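Local coordinates for kinesin-like protein Nod (Drosophila melanogaster, PDB 3DCB) that binds and hydrolyses ATP, binds microtubules and is required for distributive segregation of non-exchange chromosomes in meiosis, represented here by its kinesin motor domain, at residues P85-L90 with S235-V240; G93-A98 with S299-S304. All coordinates share one frame; numbering follows the deposited sequence.

How the interactions relate
Interactions 1 and 2 meet at two neighbouring parallel strands of one central sheet, 96-102 and 234-241, and their centres lie about 8 Å apart. Probable backbone hydrogen bonds zip the two strands together, from A98 N to N238 O and from V240 N to A98 O, each 2.7 Å long. Interaction 1 sets helix 84-92 against strand 234-241; the same helix then leads through G93-Q95 into the strand used by interaction 2. The side chain of N238 also reaches across to interaction 2. Both contacts lie away from the predicted ATP site, although strand 96-102 ends at G102, where the P-loop begins.

Interaction 1. Residues P85-L90 with S235-V240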
ATOM      1  N   PRO A  85      12.163  -1.387  -6.635  1.00 24.44           N
ATOM      2  CA  PRO A  85      11.970  -1.419  -8.085  1.00 25.65           C
ATOM      3  C   PRO A  85      11.021  -0.315  -8.579  1.00 25.53           C
ATOM      4  O   PRO A  85      11.289   0.329  -9.594  1.00 26.17           O
ATOM      5  CB  PRO A  85      11.421  -2.828  -8.320  1.00 25.86           C
ATOM      6  CG  PRO A  85      12.138  -3.633  -7.279  1.00 24.70           C
ATOM      7  CD  PRO A  85      12.051  -2.738  -6.052  1.00 25.41           C
ATOM      8  N   LEU A  86       9.920  -0.107  -7.858  1.00 24.93           N
ATOM      9  CA  LEU A  86       8.919   0.898  -8.221  1.00 25.02           C
ATOM     10  C   LEU A  86       9.474   2.315  -8.214  1.00 24.77           C
ATOM     11  O   LEU A  86       9.046   3.154  -9.003  1.00 25.80           O
ATOM     12  CB  LEU A  86       7.726   0.829  -7.258  1.00 25.60           C
ATOM     13  CG  LEU A  86       6.833  -0.406  -7.304  1.00 25.71           C
ATOM     14  CD1 LEU A  86       5.740  -0.305  -6.252  1.00 26.62           C
ATOM     15  CD2 LEU A  86       6.221  -0.513  -8.689  1.00 25.53           C
ATOM     16  N   VAL A  87      10.406   2.583  -7.310  1.00 25.02           N
ATOM     17  CA  VAL A  87      11.005   3.907  -7.225  1.00 26.45           C
ATOM     18  C   VAL A  87      11.596   4.278  -8.572  1.00 27.25           C
ATOM     19  O   VAL A  87      11.441   5.401  -9.035  1.00 26.47           O
ATOM     20  CB  VAL A  87      12.126   3.954  -6.177  1.00 25.17           C
ATOM     21  CG1 VAL A  87      12.747   5.340  -6.142  1.00 25.29           C
ATOM     22  CG2 VAL A  87      11.580   3.565  -4.818  1.00 25.50           C
ATOM     23  N   ASP A  88      12.276   3.320  -9.193  1.00 28.34           N
ATOM     24  CA  ASP A  88      12.884   3.546 -10.491  1.00 29.76           C
ATOM     25  C   ASP A  88      11.820   3.936 -11.510  1.00 28.74           C
ATOM     26  O   ASP A  88      12.020   4.851 -12.303  1.00 28.72           O
ATOM     27  CB  ASP A  88      13.605   2.283 -10.965  1.00 33.16           C
ATOM     28  CG  ASP A  88      14.761   1.896 -10.060  1.00 38.62           C
ATOM     29  OD1 ASP A  88      15.700   2.709  -9.904  1.00 42.80           O
ATOM     30  OD2 ASP A  88      14.738   0.782  -9.502  1.00 41.82           O
ATOM     31  N   LYS A  89      10.688   3.235 -11.469  1.00 27.70           N
ATOM     32  CA  LYS A  89       9.580   3.481 -12.388  1.00 27.56           C
ATOM     33  C   LYS A  89       8.922   4.844 -12.143  1.00 26.13           C
ATOM     34  O   LYS A  89       8.503   5.530 -13.082  1.00 24.40           O
ATOM     35  CB  LYS A  89       8.552   2.348 -12.282  1.00 28.82           C
ATOM     36  CG  LYS A  89       9.031   1.024 -12.885  1.00 33.23           C
ATOM     37  CD  LYS A  89       9.220   1.126 -14.398  1.00 36.15           C
ATOM     38  CE  LYS A  89      10.235   0.102 -14.954  1.00 37.85           C
ATOM     39  NZ  LYS A  89       9.892  -1.328 -14.718  1.00 39.22           N
ATOM     40  N   LEU A  90       8.849   5.225 -10.874  1.00 23.24           N
ATOM     41  CA  LEU A  90       8.280   6.504 -10.501  1.00 22.39           C
ATOM     42  C   LEU A  90       9.138   7.637 -11.072  1.00 21.95           C
ATOM     43  O   LEU A  90       8.616   8.580 -11.665  1.00 18.60           O
ATOM     44  CB  LEU A  90       8.226   6.631  -8.979  1.00 19.45           C
ATOM     45  CG  LEU A  90       7.729   7.956  -8.407  1.00 20.59           C
ATOM     46  CD1 LEU A  90       6.232   8.050  -8.646  1.00 20.89           C
ATOM     47  CD2 LEU A  90       8.038   8.035  -6.908  1.00 18.45           C
ATOM     48  N   SER A 235       4.389  12.491 -11.537  1.00 16.65           N
ATOM     49  CA  SER A 235       4.314  11.057 -11.277  1.00 16.99           C
ATOM     50  C   SER A 235       4.020  10.891  -9.801  1.00 16.78           C
ATOM     51  O   SER A 235       4.390  11.748  -8.994  1.00 16.11           O
ATOM     52  CB  SER A 235       5.636  10.362 -11.597  1.00 15.86           C
ATOM     53  OG  SER A 235       6.613  10.705 -10.631  1.00 18.64           O
ATOM     54  N   ARG A 236       3.357   9.805  -9.434  1.00 17.12           N
ATOM     55  CA  ARG A 236       3.064   9.615  -8.031  1.00 19.00           C
ATOM     56  C   ARG A 236       3.176   8.188  -7.524  1.00 17.65           C
ATOM     57  O   ARG A 236       3.014   7.230  -8.274  1.00 18.45           O
ATOM     58  CB  ARG A 236       1.681  10.196  -7.702  1.00 19.33           C
ATOM     59  CG  ARG A 236       0.524   9.662  -8.499  1.00 22.13           C
ATOM     60  CD  ARG A 236      -0.648  10.660  -8.506  1.00 24.70           C
ATOM     61  NE  ARG A 236      -0.726  11.421  -9.754  1.00 28.92           N
ATOM     62  CZ  ARG A 236      -1.674  12.313 -10.021  1.00 30.12           C
ATOM     63  NH1 ARG A 236      -2.617  12.553  -9.124  1.00 35.85           N
ATOM     64  NH2 ARG A 236      -1.697  12.950 -11.182  1.00 27.50           N
ATOM     65  N   MET A 237       3.506   8.067  -6.247  1.00 15.65           N
ATOM     66  CA  MET A 237       3.621   6.773  -5.599  1.00 15.85           C
ATOM     67  C   MET A 237       2.661   6.719  -4.413  1.00 14.65           C
ATOM     68  O   MET A 237       2.885   7.367  -3.385  1.00 12.83           O
ATOM     69  CB  MET A 237       5.030   6.528  -5.081  1.00 16.58           C
ATOM     70  CG  MET A 237       5.163   5.152  -4.437  1.00 19.82           C
ATOM     71  SD  MET A 237       6.832   4.794  -3.877  1.00 29.62           S
ATOM     72  CE  MET A 237       7.546   4.069  -5.347  1.00 21.51           C
ATOM     73  N   ASN A 238       1.617   5.917  -4.556  1.00 13.27           N
ATOM     74  CA  ASN A 238       0.611   5.790  -3.517  1.00 13.40           C
ATOM     75  C   ASN A 238       0.890   4.652  -2.543  1.00 12.64           C
ATOM     76  O   ASN A 238       1.069   3.495  -2.942  1.00 15.57           O
ATOM     77  CB  ASN A 238      -0.766   5.573  -4.149  1.00 13.96           C
ATOM     78  CG  ASN A 238      -1.114   6.618  -5.191  1.00 15.42           C
ATOM     79  OD1 ASN A 238      -1.311   7.798  -4.878  1.00 16.77           O
ATOM     80  ND2 ASN A 238      -1.201   6.183  -6.450  1.00 15.15           N
ATOM     81  N   ILE A 239       0.934   4.987  -1.263  1.00 10.58           N
ATOM     82  CA  ILE A 239       1.136   3.998  -0.228  1.00 10.41           C
ATOM     83  C   ILE A 239      -0.260   3.850   0.410  1.00 11.45           C
ATOM     84  O   ILE A 239      -0.760   4.779   1.056  1.00 10.66           O
ATOM     85  CB  ILE A 239       2.185   4.495   0.781  1.00 10.13           C
ATOM     86  CG1 ILE A 239       3.483   4.835   0.021  1.00 11.50           C
ATOM     87  CG2 ILE A 239       2.495   3.402   1.822  1.00  7.18           C
ATOM     88  CD1 ILE A 239       4.107   3.655  -0.666  1.00  9.16           C
ATOM     89  N   VAL A 240      -0.895   2.701   0.176  1.00 11.52           N
ATOM     90  CA  VAL A 240      -2.239   2.432   0.684  1.00 13.11           C
ATOM     91  C   VAL A 240      -2.276   1.469   1.853  1.00 15.07           C
ATOM     92  O   VAL A 240      -1.879   0.308   1.739  1.00 15.96           O
ATOM     93  CB  VAL A 240      -3.159   1.865  -0.429  1.00 15.63           C
ATOM     94  CG1 VAL A 240      -4.587   1.764   0.082  1.00 11.21           C
ATOM     95  CG2 VAL A 240      -3.109   2.777  -1.659  1.00 10.79           C
TER
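Two flat peptide groups organise the meeting of L90 with S235-M237. Methyl CD1 of L90 sits squarely over one face of the peptide joining R236 to M237, with CD1 3.3 Å from R236 C. The other flat group is the carbonyl of L90, which S235 OG approaches from above its plane, 43° out of it, to donate a hydrogen bond of 3.1 Å. The C=O...OG angle is 130°, an off-axis approach to a carbonyl near the C-terminal end of helix 84-92. S235 can do this because its OG stands between the backbone N and the carbonyl carbon.

Beyond the peptide, L90 and M237 lie at about a right angle to one another, and L90 CD2 rests 3.8 Å from M237 CB. M237 runs out extended from its backbone, then bends at its last torsion, which carries CE along the helix to L86 CB at 3.8 Å and brings it near V87 CG2. One thioether methyl thus covers the start of the turn that L90 closes. I135 of helix 127-140 touches both V87 and L90, and V228 also borders L90. Helix segment 85-90 runs nearly antiparallel (152°) to strand segment 235-240, and this packing, with leucines and a methionine between them, is the alpha/beta layering of the P-loop NTPase fold of kinesin motor domains.

Interaction 2. Residues G93-A98 with S299-S304; sequences GFQCTA and SLTAQS
Q95 and S304 bring the two backbones nearest, CA to CA 4.9 Å, where the chain leading into strand 96-102 passes a loop that folds through an inverse gamma turn centred on L300 and a type II beta turn from T301 to S304. Q303 holds the third position of that beta turn with a positive phi (64°), a place often taken by glycine.

F94 meets this turn with the edge of its ring. The carbonyl oxygen of Q303 lies near the ring plane, 3.0 Å from F94 CD2, and Q303 CB reaches the same edge at CE2, 4.0 Å away; ring and side-chain amide planes stand 78° apart. Cutting F94 back to an alanine is likely to leave the Q303 carbonyl and CB without this aromatic edge and to open a gap beside K89.

Q95 works through the root of its side chain: CB is 3.5 Å from S304 OG and 3.6 Å from S299 CA. Further out the chain bends at chi2 (-46°), and its amide turns to H234 O, with a weak bond from R236 N as well. S304 OG also shares a 2.8 Å hydrogen bond with T301 OG1, in which either may be the donor, so the hydroxyl ties the turn's two ends together. A water takes a hydrogen bond from Q95 N (2.9 Å) and makes another with S304 OG, bridging the segments where their backbones run close. Farther along, S299 CB packs 3.7 Å from T97 OG1.

N238 of strand 234-241 bonds both T97 and S299. Backbone bonds from Q95 and T97 to Y305 continue the pairing into strand 305-312, while helix 84-92 meets F94 through K89 and C96 through L90.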
ATOM      1  N   GLY A  93       8.765   8.374 -14.565  1.00 23.62           N
ATOM      2  CA  GLY A  93       7.528   9.065 -14.872  1.00 21.65           C
ATOM      3  C   GLY A  93       6.249   8.265 -14.701  1.00 21.67           C
ATOM      4  O   GLY A  93       5.160   8.811 -14.898  1.00 23.46           O
ATOM      5  N   PHE A  94       6.352   6.993 -14.325  1.00 18.77           N
ATOM      6  CA  PHE A  94       5.156   6.155 -14.159  1.00 19.25           C
ATOM      7  C   PHE A  94       4.420   6.284 -12.824  1.00 16.92           C
ATOM      8  O   PHE A  94       5.025   6.548 -11.788  1.00 17.79           O
ATOM      9  CB  PHE A  94       5.503   4.672 -14.353  1.00 22.12           C
ATOM     10  CG  PHE A  94       6.071   4.353 -15.694  1.00 23.50           C
ATOM     11  CD1 PHE A  94       7.434   4.499 -15.941  1.00 22.88           C
ATOM     12  CD2 PHE A  94       5.242   3.936 -16.728  1.00 26.00           C
ATOM     13  CE1 PHE A  94       7.966   4.237 -17.195  1.00 21.97           C
ATOM     14  CE2 PHE A  94       5.761   3.672 -17.993  1.00 27.44           C
ATOM     15  CZ  PHE A  94       7.130   3.824 -18.226  1.00 24.18           C
ATOM     16  N   GLN A  95       3.103   6.083 -12.860  1.00 15.95           N
ATOM     17  CA  GLN A  95       2.284   6.138 -11.647  1.00 14.06           C
ATOM     18  C   GLN A  95       2.426   4.775 -10.950  1.00 14.05           C
ATOM     19  O   GLN A  95       2.282   3.748 -11.597  1.00 11.96           O
ATOM     20  CB  GLN A  95       0.813   6.396 -11.988  1.00 11.31           C
ATOM     21  CG  GLN A  95       0.534   7.574 -12.944  1.00 12.45           C
ATOM     22  CD  GLN A  95       1.288   8.843 -12.607  1.00 13.50           C
ATOM     23  OE1 GLN A  95       1.357   9.231 -11.437  1.00 15.78           O
ATOM     24  NE2 GLN A  95       1.856   9.492 -13.613  1.00  9.51           N
ATOM     25  N   CYS A  96       2.718   4.777  -9.644  1.00 14.17           N
ATOM     26  CA  CYS A  96       2.868   3.521  -8.892  1.00 15.63           C
ATOM     27  C   CYS A  96       1.998   3.471  -7.649  1.00 13.90           C
ATOM     28  O   CYS A  96       1.800   4.482  -6.984  1.00 13.92           O
ATOM     29  CB  CYS A  96       4.299   3.320  -8.402  1.00 16.80           C
ATOM     30  SG  CYS A  96       5.589   3.612  -9.593  1.00 22.99           S
ATOM     31  N   THR A  97       1.516   2.284  -7.310  1.00 12.29           N
ATOM     32  CA  THR A  97       0.704   2.137  -6.114  1.00 11.59           C
ATOM     33  C   THR A  97       1.027   0.865  -5.335  1.00 10.99           C
ATOM     34  O   THR A  97       1.082  -0.214  -5.904  1.00 11.15           O
ATOM     35  CB  THR A  97      -0.787   2.134  -6.439  1.00 12.26           C
ATOM     36  OG1 THR A  97      -1.124   3.308  -7.189  1.00 12.95           O
ATOM     37  CG2 THR A  97      -1.593   2.140  -5.142  1.00 14.00           C
ATOM     38  N   ALA A  98       1.271   1.006  -4.039  1.00 10.67           N
ATOM     39  CA  ALA A  98       1.558  -0.142  -3.186  1.00 12.84           C
ATOM     40  C   ALA A  98       0.400  -0.184  -2.169  1.00 14.55           C
ATOM     41  O   ALA A  98       0.192   0.774  -1.420  1.00 14.80           O
ATOM     42  CB  ALA A  98       2.903   0.033  -2.475  1.00  8.05           C
ATOM     43  N   SER A 299      -3.717   7.162 -11.096  1.00 22.56           N
ATOM     44  CA  SER A 299      -2.645   6.183 -10.977  1.00 22.35           C
ATOM     45  C   SER A 299      -3.036   4.836 -11.578  1.00 24.23           C
ATOM     46  O   SER A 299      -2.177   4.093 -12.062  1.00 25.52           O
ATOM     47  CB  SER A 299      -2.244   6.007  -9.506  1.00 20.92           C
ATOM     48  OG  SER A 299      -1.594   7.168  -9.021  1.00 17.19           O
ATOM     49  N   LEU A 300      -4.328   4.516 -11.540  1.00 25.23           N
ATOM     50  CA  LEU A 300      -4.832   3.260 -12.099  1.00 26.98           C
ATOM     51  C   LEU A 300      -5.100   3.475 -13.584  1.00 28.10           C
ATOM     52  O   LEU A 300      -6.218   3.305 -14.065  1.00 27.16           O
ATOM     53  CB  LEU A 300      -6.121   2.830 -11.389  1.00 26.81           C
ATOM     54  CG  LEU A 300      -5.996   2.587  -9.882  1.00 27.26           C
ATOM     55  CD1 LEU A 300      -7.327   2.126  -9.304  1.00 27.20           C
ATOM     56  CD2 LEU A 300      -4.922   1.540  -9.646  1.00 29.36           C
ATOM     57  N   THR A 301      -4.054   3.873 -14.296  1.00 29.59           N
ATOM     58  CA  THR A 301      -4.142   4.136 -15.720  1.00 32.54           C
ATOM     59  C   THR A 301      -3.184   3.231 -16.482  1.00 33.28           C
ATOM     60  O   THR A 301      -2.466   2.417 -15.889  1.00 32.22           O
ATOM     61  CB  THR A 301      -3.805   5.616 -16.035  1.00 34.55           C
ATOM     62  OG1 THR A 301      -2.565   5.975 -15.405  1.00 37.18           O
ATOM     63  CG2 THR A 301      -4.902   6.530 -15.517  1.00 35.64           C
ATOM     64  N   ALA A 302      -3.182   3.378 -17.803  1.00 34.61           N
ATOM     65  CA  ALA A 302      -2.327   2.572 -18.657  1.00 34.76           C
ATOM     66  C   ALA A 302      -0.852   2.778 -18.337  1.00 34.76           C
ATOM     67  O   ALA A 302      -0.417   3.886 -18.009  1.00 34.57           O
ATOM     68  CB  ALA A 302      -2.604   2.889 -20.112  1.00 34.86           C
ATOM     69  N   GLN A 303      -0.101   1.684 -18.427  1.00 33.85           N
ATOM     70  CA  GLN A 303       1.330   1.676 -18.152  1.00 33.89           C
ATOM     71  C   GLN A 303       1.673   2.012 -16.701  1.00 32.90           C
ATOM     72  O   GLN A 303       2.834   2.231 -16.378  1.00 33.96           O
ATOM     73  CB  GLN A 303       2.061   2.642 -19.084  1.00 36.49           C
ATOM     74  CG  GLN A 303       1.788   2.387 -20.554  1.00 41.04           C
ATOM     75  CD  GLN A 303       2.780   3.093 -21.441  1.00 43.46           C
ATOM     76  OE1 GLN A 303       3.907   2.617 -21.641  1.00 46.14           O
ATOM     77  NE2 GLN A 303       2.378   4.239 -21.977  1.00 45.07           N
ATOM     78  N   SER A 304       0.673   2.069 -15.831  1.00 30.06           N
ATOM     79  CA  SER A 304       0.942   2.358 -14.429  1.00 27.89           C
ATOM     80  C   SER A 304       1.300   1.054 -13.715  1.00 25.04           C
ATOM     81  O   SER A 304       1.183  -0.029 -14.296  1.00 21.68           O
ATOM     82  CB  SER A 304      -0.287   2.977 -13.760  1.00 28.90           C
ATOM     83  OG  SER A 304      -0.627   4.210 -14.367  1.00 34.44           O
TER
HETATM   84  O   HOH W   1       2.024   5.367 -15.473  1.00 13.93           O
HETATM   85  O   HOH W   2      -0.668   3.134  -9.942  1.00 20.57           O